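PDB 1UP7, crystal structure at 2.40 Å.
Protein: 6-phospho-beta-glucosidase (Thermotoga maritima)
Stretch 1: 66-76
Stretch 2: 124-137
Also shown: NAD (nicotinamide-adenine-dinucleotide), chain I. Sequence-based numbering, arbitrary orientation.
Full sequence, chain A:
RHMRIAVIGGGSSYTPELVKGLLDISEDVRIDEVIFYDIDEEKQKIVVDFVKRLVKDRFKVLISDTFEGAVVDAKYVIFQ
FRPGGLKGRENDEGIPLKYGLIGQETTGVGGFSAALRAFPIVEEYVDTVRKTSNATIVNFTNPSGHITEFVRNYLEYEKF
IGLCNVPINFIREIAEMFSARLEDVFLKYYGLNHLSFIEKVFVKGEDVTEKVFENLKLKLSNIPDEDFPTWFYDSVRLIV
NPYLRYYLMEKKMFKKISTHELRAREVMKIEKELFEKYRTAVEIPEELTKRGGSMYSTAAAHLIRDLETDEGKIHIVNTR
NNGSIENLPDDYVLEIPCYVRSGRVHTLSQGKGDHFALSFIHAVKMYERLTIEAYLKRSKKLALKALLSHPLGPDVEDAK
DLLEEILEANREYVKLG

Stretch 1 66-76: TFEGAVVDAKY
Stretch 2, residues 124-137: EYVDTVRKTSNATI

Residues 66-76 and 124-137 of this 6-phospho-beta-glucosidase run in the same general direction and bury 630 Å² between them, both sides summed. Each passes from helix through a loop into an extended segment. The short helix of the first stretch, around 67-71, and the helix through 124-131 approach to 10.0 Å between axes, with their N-to-C directions 44° apart (signed crossing angle -44°). The backbones then converge: CA-CA separations fall from 7.7 Å for Phe-67 and Tyr-125, through 6.4 Å for Val-71 and Val-129, to 5.3 Å for Val-72 and Ser-133, and Tyr-76 pairs with Thr-136 in a parallel beta bridge.

Phe-67 contributes most to the contact, with 100 Å² covered. Its CA-CB bond points toward the second helix, and chi1 of -179° (t) with chi2 of -86° lays the ring against that of Tyr-125 (chi1 -74°, m; chi2 -8°). The two form an offset stack, centroids 3.8 Å apart and planes at 7°, with Phe-67 CE2 3.3 Å from Tyr-125 CG. At the edge of the Phe-67 ring, CZ lies 3.9 Å from Val-129 CG2, the same methyl that comes within 4.1 Å of Val-71 CB, so one methyl of Val-129 (chi1 167°, t) touches two apolar side chains of the first helix. Tyr-125 also reaches the cofactor: its OH donates to NAD N1A at 2.7 Å.

Thr-128 (chi1 -61°, m) faces the first helix one turn after Tyr-125. Thr-128 CB is 3.9 Å from Phe-67 CE1, and Thr-128 CG2 packs 3.7 Å from Glu-68 OE1 and 4.3 Å from Val-71 CG2. The first helix is capped by Thr-66 (chi1 59°, p), whose OG1 accepts from Gly-69 N at 3.0 Å.

Where the helices give way to loops, polar contacts take over. A type I turn spans Val-71 to Ala-74, closed by Ala-74 N donating to Val-71 O at 3.1 Å. The same carbonyl receives Ser-133 OG at 2.9 Å; Ser-133, in the p rotamer (56°), thus ties the second loop to the turn. Ser-133 CB sits 3.3 Å from both Val-72 O and Ala-74 O. Beside it, Thr-132 (p, 51°) returns its hydroxyl to its own helix, OG1 donating to Thr-128 O at 2.7 Å, while OG1 also lies 4.1 Å from Val-71 CG2. Asn-134 then adopts a left-handed backbone conformation (phi/psi 48/43°), after which Ala-135 (-68/161°) leads into the strand.

Thr-136 (chi1 -71°, m), with 53 Å² covered, anchors the extended end. Thr-136 N donates to Lys-75 O at 3.1 Å (149°), and Thr-136 O receives a CA-H...O contact from Tyr-76 CA at 3.4 Å. Both side chains of this bridge lie on the same face of the sheet, bringing Tyr-76 CD1 (chi1 -54°, m; chi2 -85°) within 3.8 Å of Thr-136 CB. Ala-135 CB fits close to the backbone, 3.3 Å from Ala-74 O and 3.4 Å from Lys-75 O.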

# COMPACT_ATOMS: atom_id res chain seq x y z
N THR A 66 13.40 -4.64 43.50
CA THR A 66 12.22 -4.79 42.66
C THR A 66 12.48 -4.28 41.24
O THR A 66 13.37 -3.47 41.03
CB THR A 66 11.08 -4.00 43.29
OG1 THR A 66 11.49 -2.62 43.38
CG2 THR A 66 10.82 -4.47 44.76
N PHE A 67 11.68 -4.75 40.30
CA PHE A 67 11.69 -4.21 38.96
C PHE A 67 11.33 -2.72 38.97
O PHE A 67 12.01 -1.91 38.34
CB PHE A 67 10.72 -5.02 38.06
CG PHE A 67 10.69 -4.52 36.66
CD1 PHE A 67 9.84 -3.49 36.31
CD2 PHE A 67 11.54 -5.05 35.70
CE1 PHE A 67 9.83 -2.99 35.01
CE2 PHE A 67 11.51 -4.55 34.40
CZ PHE A 67 10.65 -3.52 34.07
N GLU A 68 10.26 -2.38 39.69
CA GLU A 68 9.74 -1.01 39.70
C GLU A 68 10.82 -0.03 40.19
O GLU A 68 11.05 1.02 39.60
CB GLU A 68 8.48 -0.91 40.56
CG GLU A 68 7.83 0.47 40.47
CD GLU A 68 6.31 0.45 40.71
OE1 GLU A 68 5.64 -0.56 40.30
OE2 GLU A 68 5.79 1.47 41.29
N GLY A 69 11.51 -0.43 41.26
CA GLY A 69 12.59 0.35 41.83
C GLY A 69 13.76 0.56 40.87
O GLY A 69 14.46 1.57 40.95
N ALA A 70 13.96 -0.38 39.96
CA ALA A 70 15.02 -0.25 38.99
C ALA A 70 14.67 0.75 37.88
O ALA A 70 15.53 1.55 37.51
CB ALA A 70 15.43 -1.64 38.45
N VAL A 71 13.42 0.72 37.40
CA VAL A 71 13.03 1.44 36.20
C VAL A 71 12.42 2.82 36.45
O VAL A 71 12.34 3.63 35.52
CB VAL A 71 12.07 0.60 35.34
CG1 VAL A 71 12.71 -0.73 34.98
CG2 VAL A 71 10.70 0.42 36.06
N VAL A 72 12.03 3.09 37.69
CA VAL A 72 11.25 4.29 38.04
C VAL A 72 11.87 5.60 37.54
O VAL A 72 11.14 6.47 36.99
CB VAL A 72 10.90 4.33 39.57
CG1 VAL A 72 12.15 4.52 40.46
CG2 VAL A 72 9.85 5.40 39.87
N ASP A 73 13.18 5.77 37.72
CA ASP A 73 13.83 7.01 37.27
C ASP A 73 14.81 6.78 36.10
O ASP A 73 15.73 7.58 35.87
CB ASP A 73 14.56 7.69 38.43
CG ASP A 73 13.60 8.22 39.48
OD1 ASP A 73 12.57 8.86 39.10
OD2 ASP A 73 13.80 8.03 40.71
N ALA A 74 14.60 5.68 35.38
CA ALA A 74 15.53 5.28 34.34
C ALA A 74 15.21 5.97 33.01
O ALA A 74 14.05 6.13 32.64
CB ALA A 74 15.54 3.77 34.19
N LYS A 75 16.25 6.41 32.32
CA LYS A 75 16.11 6.91 30.96
C LYS A 75 16.20 5.71 29.98
O LYS A 75 15.50 5.69 28.97
CB LYS A 75 17.19 7.97 30.69
CG LYS A 75 17.09 8.59 29.31
CD LYS A 75 17.42 10.07 29.30
CE LYS A 75 17.05 10.70 27.93
NZ LYS A 75 18.01 11.81 27.52
N TYR A 76 17.04 4.72 30.30
CA TYR A 76 17.13 3.48 29.50
C TYR A 76 16.93 2.25 30.35
O TYR A 76 17.43 2.16 31.48
CB TYR A 76 18.46 3.36 28.70
CG TYR A 76 18.70 4.57 27.85
CD1 TYR A 76 18.13 4.67 26.58
CD2 TYR A 76 19.43 5.65 28.35
CE1 TYR A 76 18.31 5.84 25.80
CE2 TYR A 76 19.62 6.81 27.60
CZ TYR A 76 19.05 6.89 26.32
OH TYR A 76 19.25 8.03 25.58
N GLU A 124 4.05 -7.39 31.63
CA GLU A 124 4.08 -6.79 32.96
C GLU A 124 5.14 -5.69 33.05
O GLU A 124 4.86 -4.58 33.53
CB GLU A 124 4.32 -7.90 34.02
CG GLU A 124 3.85 -7.55 35.43
CD GLU A 124 4.64 -8.29 36.52
OE1 GLU A 124 4.25 -9.45 36.92
OE2 GLU A 124 5.68 -7.73 36.98
N TYR A 125 6.34 -6.00 32.56
CA TYR A 125 7.46 -5.08 32.60
C TYR A 125 7.23 -3.81 31.75
O TYR A 125 7.48 -2.70 32.25
CB TYR A 125 8.76 -5.81 32.21
CG TYR A 125 9.35 -6.75 33.27
CD1 TYR A 125 8.82 -6.81 34.59
CD2 TYR A 125 10.45 -7.56 32.96
CE1 TYR A 125 9.38 -7.64 35.57
CE2 TYR A 125 11.03 -8.40 33.92
CZ TYR A 125 10.48 -8.44 35.22
OH TYR A 125 11.07 -9.28 36.13
N VAL A 126 6.74 -3.95 30.51
CA VAL A 126 6.48 -2.80 29.65
C VAL A 126 5.36 -1.95 30.29
O VAL A 126 5.43 -0.72 30.29
CB VAL A 126 6.09 -3.24 28.21
CG1 VAL A 126 5.41 -2.10 27.45
CG2 VAL A 126 7.33 -3.84 27.47
N ASP A 127 4.36 -2.61 30.87
CA ASP A 127 3.30 -1.85 31.53
C ASP A 127 3.82 -0.99 32.68
O ASP A 127 3.46 0.18 32.82
CB ASP A 127 2.12 -2.73 31.97
CG ASP A 127 0.91 -1.90 32.36
OD1 ASP A 127 0.29 -1.28 31.46
OD2 ASP A 127 0.51 -1.77 33.54
N THR A 128 4.71 -1.54 33.49
CA THR A 128 5.31 -0.78 34.58
C THR A 128 6.18 0.38 34.06
O THR A 128 6.13 1.49 34.62
CB THR A 128 6.15 -1.72 35.51
OG1 THR A 128 5.30 -2.70 36.08
CG2 THR A 128 6.65 -0.98 36.75
N VAL A 129 7.00 0.12 33.03
CA VAL A 129 7.85 1.16 32.47
C VAL A 129 6.98 2.31 31.93
O VAL A 129 7.18 3.47 32.28
CB VAL A 129 8.80 0.60 31.37
CG1 VAL A 129 9.45 1.73 30.56
CG2 VAL A 129 9.85 -0.35 31.98
N ARG A 130 6.00 1.97 31.11
CA ARG A 130 5.09 2.95 30.54
C ARG A 130 4.36 3.80 31.60
O ARG A 130 4.14 4.98 31.40
CB ARG A 130 4.17 2.25 29.53
CG ARG A 130 2.68 2.38 29.69
CD ARG A 130 1.88 1.36 28.81
NE ARG A 130 1.87 1.80 27.42
CZ ARG A 130 1.81 1.02 26.35
NH1 ARG A 130 1.73 -0.29 26.49
NH2 ARG A 130 1.84 1.57 25.15
N LYS A 131 4.03 3.21 32.74
CA LYS A 131 3.27 3.93 33.78
C LYS A 131 4.18 4.75 34.69
O LYS A 131 3.70 5.54 35.48
CB LYS A 131 2.43 2.97 34.63
CG LYS A 131 1.05 2.68 34.04
CD LYS A 131 0.65 1.20 34.18
CE LYS A 131 -0.66 1.01 34.98
NZ LYS A 131 -1.19 -0.41 34.95
N THR A 132 5.50 4.56 34.60
CA THR A 132 6.44 5.31 35.42
C THR A 132 7.35 6.22 34.58
O THR A 132 6.99 7.38 34.29
CB THR A 132 7.26 4.38 36.36
OG1 THR A 132 7.84 3.30 35.61
CG2 THR A 132 6.35 3.64 37.35
N SER A 133 8.51 5.70 34.18
CA SER A 133 9.55 6.50 33.55
C SER A 133 9.33 6.75 32.06
O SER A 133 9.93 7.65 31.48
CB SER A 133 10.91 5.80 33.72
OG SER A 133 10.89 4.47 33.19
N ASN A 134 8.52 5.92 31.43
CA ASN A 134 8.47 5.93 29.97
C ASN A 134 9.89 5.91 29.33
O ASN A 134 10.18 6.66 28.40
CB ASN A 134 7.64 7.14 29.48
CG ASN A 134 6.59 6.72 28.49
OD1 ASN A 134 6.83 6.77 27.27
ND2 ASN A 134 5.43 6.23 29.00
N ALA A 135 10.77 5.08 29.89
CA ALA A 135 12.12 4.90 29.39
C ALA A 135 12.12 4.23 28.02
O ALA A 135 11.13 3.59 27.63
CB ALA A 135 12.89 4.05 30.35
N THR A 136 13.23 4.37 27.30
CA THR A 136 13.50 3.56 26.14
C THR A 136 13.94 2.20 26.62
O THR A 136 14.86 2.08 27.41
CB THR A 136 14.58 4.20 25.29
OG1 THR A 136 14.04 5.36 24.68
CG2 THR A 136 14.97 3.28 24.11
N ILE A 137 13.28 1.16 26.13
CA ILE A 137 13.72 -0.19 26.45
C ILE A 137 14.60 -0.72 25.34
O ILE A 137 14.21 -0.68 24.18
CB ILE A 137 12.53 -1.14 26.71
CG1 ILE A 137 11.69 -0.64 27.88
CG2 ILE A 137 13.04 -2.56 27.01
CD1 ILE A 137 10.22 -1.13 27.86
PA NAD I . 20.79 -16.10 31.78
O1A NAD I . 20.21 -17.44 32.02
O2A NAD I . 22.14 -15.83 32.48
O5B NAD I . 19.66 -15.07 32.31
C5B NAD I . 20.03 -13.76 32.68
C4B NAD I . 19.45 -13.41 34.04
O4B NAD I . 18.04 -13.22 33.95
C3B NAD I . 19.67 -14.46 35.12
O3B NAD I . 20.46 -13.87 36.14
C2B NAD I . 18.26 -14.79 35.64
O2B NAD I . 18.23 -14.95 37.04
C1B NAD I . 17.51 -13.53 35.25
N9A NAD I . 16.06 -13.67 35.14
C8A NAD I . 15.30 -14.75 34.73
N7A NAD I . 14.01 -14.35 34.78
C5A NAD I . 13.93 -13.06 35.15
C6A NAD I . 12.88 -12.18 35.36
N6A NAD I . 11.62 -12.55 35.19
N1A NAD I . 13.15 -10.89 35.78
C2A NAD I . 14.46 -10.48 36.00
N3A NAD I . 15.49 -11.37 35.81
C4A NAD I . 15.23 -12.63 35.40
O3 NAD I . 20.93 -15.96 30.18
PN NAD I . 21.88 -14.98 29.34
O1N NAD I . 22.72 -15.91 28.55
O2N NAD I . 22.50 -13.94 30.13
O5D NAD I . 20.87 -14.20 28.38
C5D NAD I . 19.67 -13.58 28.81
C4D NAD I . 18.79 -13.35 27.57
O4D NAD I . 19.40 -12.49 26.61
C3D NAD I . 18.50 -14.64 26.82
O3D NAD I . 17.16 -14.56 26.44
C2D NAD I . 19.42 -14.61 25.61
O2D NAD I . 18.94 -15.31 24.47
C1D NAD I . 19.64 -13.13 25.36
N1N NAD I . 21.06 -12.87 25.10
C2N NAD I . 21.62 -11.90 25.89
C3N NAD I . 22.94 -11.54 25.75
C7N NAD I . 23.50 -10.48 26.67
O7N NAD I . 24.34 -9.43 26.20
N7N NAD I . 23.18 -10.53 27.97
C4N NAD I . 23.70 -12.21 24.79
C5N NAD I . 23.14 -13.21 23.96
C6N NAD I . 21.79 -13.54 24.13